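Local coordinates for protein viral CASP8 and FADD-like apoptosis regulator (Molluscum contagiosum virus subtype 1, PDB 2F1S) that inhibits death-receptor-induced apoptosis by interfering with host caspase-8 recruitment and activation at the death-inducing signaling complex, and also suppresses host NF-kappa-B activation, at residues G107-S112 with R169-Q174. Numbering follows the deposited sequence.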
loop_
_atom_site.group_PDB
_atom_site.type_symbol
_atom_site.label_atom_id
_atom_site.label_comp_id
_atom_site.label_asym_id
_atom_site.label_seq_id
_atom_site.Cartn_x
_atom_site.Cartn_y
_atom_site.Cartn_z
ATOM N N GLY A 107 -4.770 4.076 4.714
ATOM C CA GLY A 107 -6.047 3.643 4.173
ATOM C C GLY A 107 -6.848 2.780 5.113
ATOM O O GLY A 107 -8.086 2.833 5.091
ATOM N N GLU A 108 -6.174 1.978 5.933
ATOM C CA GLU A 108 -6.909 1.105 6.854
ATOM C C GLU A 108 -7.393 1.837 8.082
ATOM O O GLU A 108 -8.054 1.234 8.953
ATOM C CB GLU A 108 -6.037 -0.073 7.287
ATOM C CG GLU A 108 -5.603 -0.956 6.151
ATOM C CD GLU A 108 -6.806 -1.544 5.426
ATOM O OE1 GLU A 108 -7.582 -2.284 6.085
ATOM O OE2 GLU A 108 -7.031 -1.260 4.238
ATOM N N GLU A 109 -7.052 3.113 8.192
ATOM C CA GLU A 109 -7.546 3.947 9.296
ATOM C C GLU A 109 -8.747 4.792 8.899
ATOM O O GLU A 109 -9.189 5.638 9.679
ATOM C CB GLU A 109 -6.451 4.866 9.788
ATOM C CG GLU A 109 -5.267 4.111 10.399
ATOM C CD GLU A 109 -4.278 5.030 11.158
ATOM O OE1 GLU A 109 -4.660 5.655 12.189
ATOM O OE2 GLU A 109 -3.106 5.130 10.721
ATOM N N LEU A 110 -9.230 4.603 7.678
ATOM C CA LEU A 110 -10.364 5.351 7.156
ATOM C C LEU A 110 -11.636 4.522 7.039
ATOM O O LEU A 110 -11.571 3.334 6.666
ATOM C CB LEU A 110 -10.005 5.918 5.785
ATOM C CG LEU A 110 -8.873 6.969 5.805
ATOM C CD1 LEU A 110 -8.349 7.127 4.378
ATOM C CD2 LEU A 110 -9.354 8.302 6.282
ATOM N N ASP A 111 -12.770 5.121 7.417
ATOM C CA ASP A 111 -14.040 4.401 7.224
ATOM C C ASP A 111 -14.620 4.738 5.858
ATOM O O ASP A 111 -14.048 5.525 5.095
ATOM C CB ASP A 111 -15.055 4.642 8.373
ATOM C CG ASP A 111 -15.597 6.040 8.423
ATOM O OD1 ASP A 111 -15.688 6.714 7.391
ATOM O OD2 ASP A 111 -15.961 6.458 9.559
ATOM N N SER A 112 -15.742 4.113 5.492
ATOM C CA SER A 112 -16.304 4.329 4.154
ATOM C C SER A 112 -16.757 5.742 3.907
ATOM O O SER A 112 -16.649 6.244 2.807
ATOM C CB SER A 112 -17.482 3.365 3.866
ATOM O OG SER A 112 -17.070 2.003 3.921
ATOM N N ARG A 169 -9.048 14.791 9.943
ATOM C CA ARG A 169 -8.236 13.691 10.438
ATOM C C ARG A 169 -6.777 14.192 10.526
ATOM O O ARG A 169 -5.874 13.791 9.753
ATOM C CB ARG A 169 -8.354 12.460 9.528
ATOM C CG ARG A 169 -9.690 11.720 9.693
ATOM C CD ARG A 169 -9.916 11.173 11.086
ATOM N NE ARG A 169 -8.872 10.263 11.518
ATOM C CZ ARG A 169 -8.884 8.957 11.298
ATOM N NH1 ARG A 169 -9.900 8.397 10.647
ATOM N NH2 ARG A 169 -7.893 8.213 11.734
ATOM N N LEU A 170 -6.558 15.090 11.487
ATOM C CA LEU A 170 -5.261 15.674 11.702
ATOM C C LEU A 170 -4.199 14.640 12.083
ATOM O O LEU A 170 -3.011 14.856 11.829
ATOM C CB LEU A 170 -5.373 16.817 12.753
ATOM C CG LEU A 170 -5.796 18.169 12.120
ATOM C CD1 LEU A 170 -7.042 18.039 11.282
ATOM C CD2 LEU A 170 -5.971 19.247 13.183
ATOM N N ASP A 171 -4.588 13.525 12.673
ATOM C CA ASP A 171 -3.693 12.427 12.997
ATOM C C ASP A 171 -3.101 11.830 11.694
ATOM O O ASP A 171 -1.892 11.588 11.605
ATOM C CB ASP A 171 -4.448 11.318 13.812
ATOM C CG ASP A 171 -5.667 10.755 13.115
ATOM O OD1 ASP A 171 -6.438 11.516 12.516
ATOM O OD2 ASP A 171 -5.805 9.526 13.208
ATOM N N LEU A 172 -3.954 11.607 10.704
ATOM C CA LEU A 172 -3.508 11.031 9.425
ATOM C C LEU A 172 -2.742 12.061 8.644
ATOM O O LEU A 172 -1.734 11.740 8.047
ATOM C CB LEU A 172 -4.723 10.540 8.644
ATOM C CG LEU A 172 -5.494 9.444 9.384
ATOM C CD1 LEU A 172 -6.644 8.978 8.482
ATOM C CD2 LEU A 172 -4.627 8.265 9.799
ATOM N N CYS A 173 -3.189 13.314 8.660
ATOM C CA CYS A 173 -2.456 14.384 8.009
ATOM C C CYS A 173 -1.030 14.438 8.555
ATOM O O CYS A 173 -0.078 14.528 7.762
ATOM C CB CYS A 173 -3.172 15.729 8.261
ATOM S SG CYS A 173 -2.316 17.174 7.639
ATOM N N GLN A 174 -0.895 14.381 9.884
ATOM C CA GLN A 174 0.418 14.460 10.464
ATOM C C GLN A 174 1.299 13.297 10.042
ATOM O O GLN A 174 2.499 13.482 9.852
ATOM C CB GLN A 174 0.299 14.545 11.982
ATOM C CG GLN A 174 1.678 14.621 12.694
ATOM C CD GLN A 174 1.559 14.917 14.182
ATOM O OE1 GLN A 174 0.621 15.599 14.632
ATOM N NE2 GLN A 174 2.526 14.439 14.949
HETATM O O HOH W 1 -3.513 8.005 13.118
HETATM O O HOH W 2 -7.437 5.311 12.917
#
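L172 reaches out from the first turn of helix 170-185 and overlaps both E109 and L110 with its two methyls. CD2 of L172 lies 3.5 Å from CD of E109, against the end of an extended chain, while CD1 of L172 meets CD2 of L110 at 3.6 Å. The same CD1 sits 3.5 Å above the guanidinium plane of R169, over its centre. The rotation of the guanidinium is fixed at its edge by D171: NE and NH2 of R169 grip the carboxylate side-on, one nitrogen to each oxygen through syn lone pairs, with NH2 to OD2 at 2.9 Å and an N-H...O angle of 175°. Bends at chi2 (-62°) and chi3 fold the arginine back to this grip. Within the second death effector domain, a helical bundle, the contact joins the loop between helices 98-107 and 112-125, which opens with a type I turn from G107 to L110, to the start of the last helix. NH1 of R169 donates to the backbone O of E109 (3.0 Å, N-H...O 155°) and also forms a salt bridge with E114. OE1 of E109 stays 4.2 Å from OD2 of D171; a water donates to both, which probably eases their repulsion, and Q175 holds OE2 of E109.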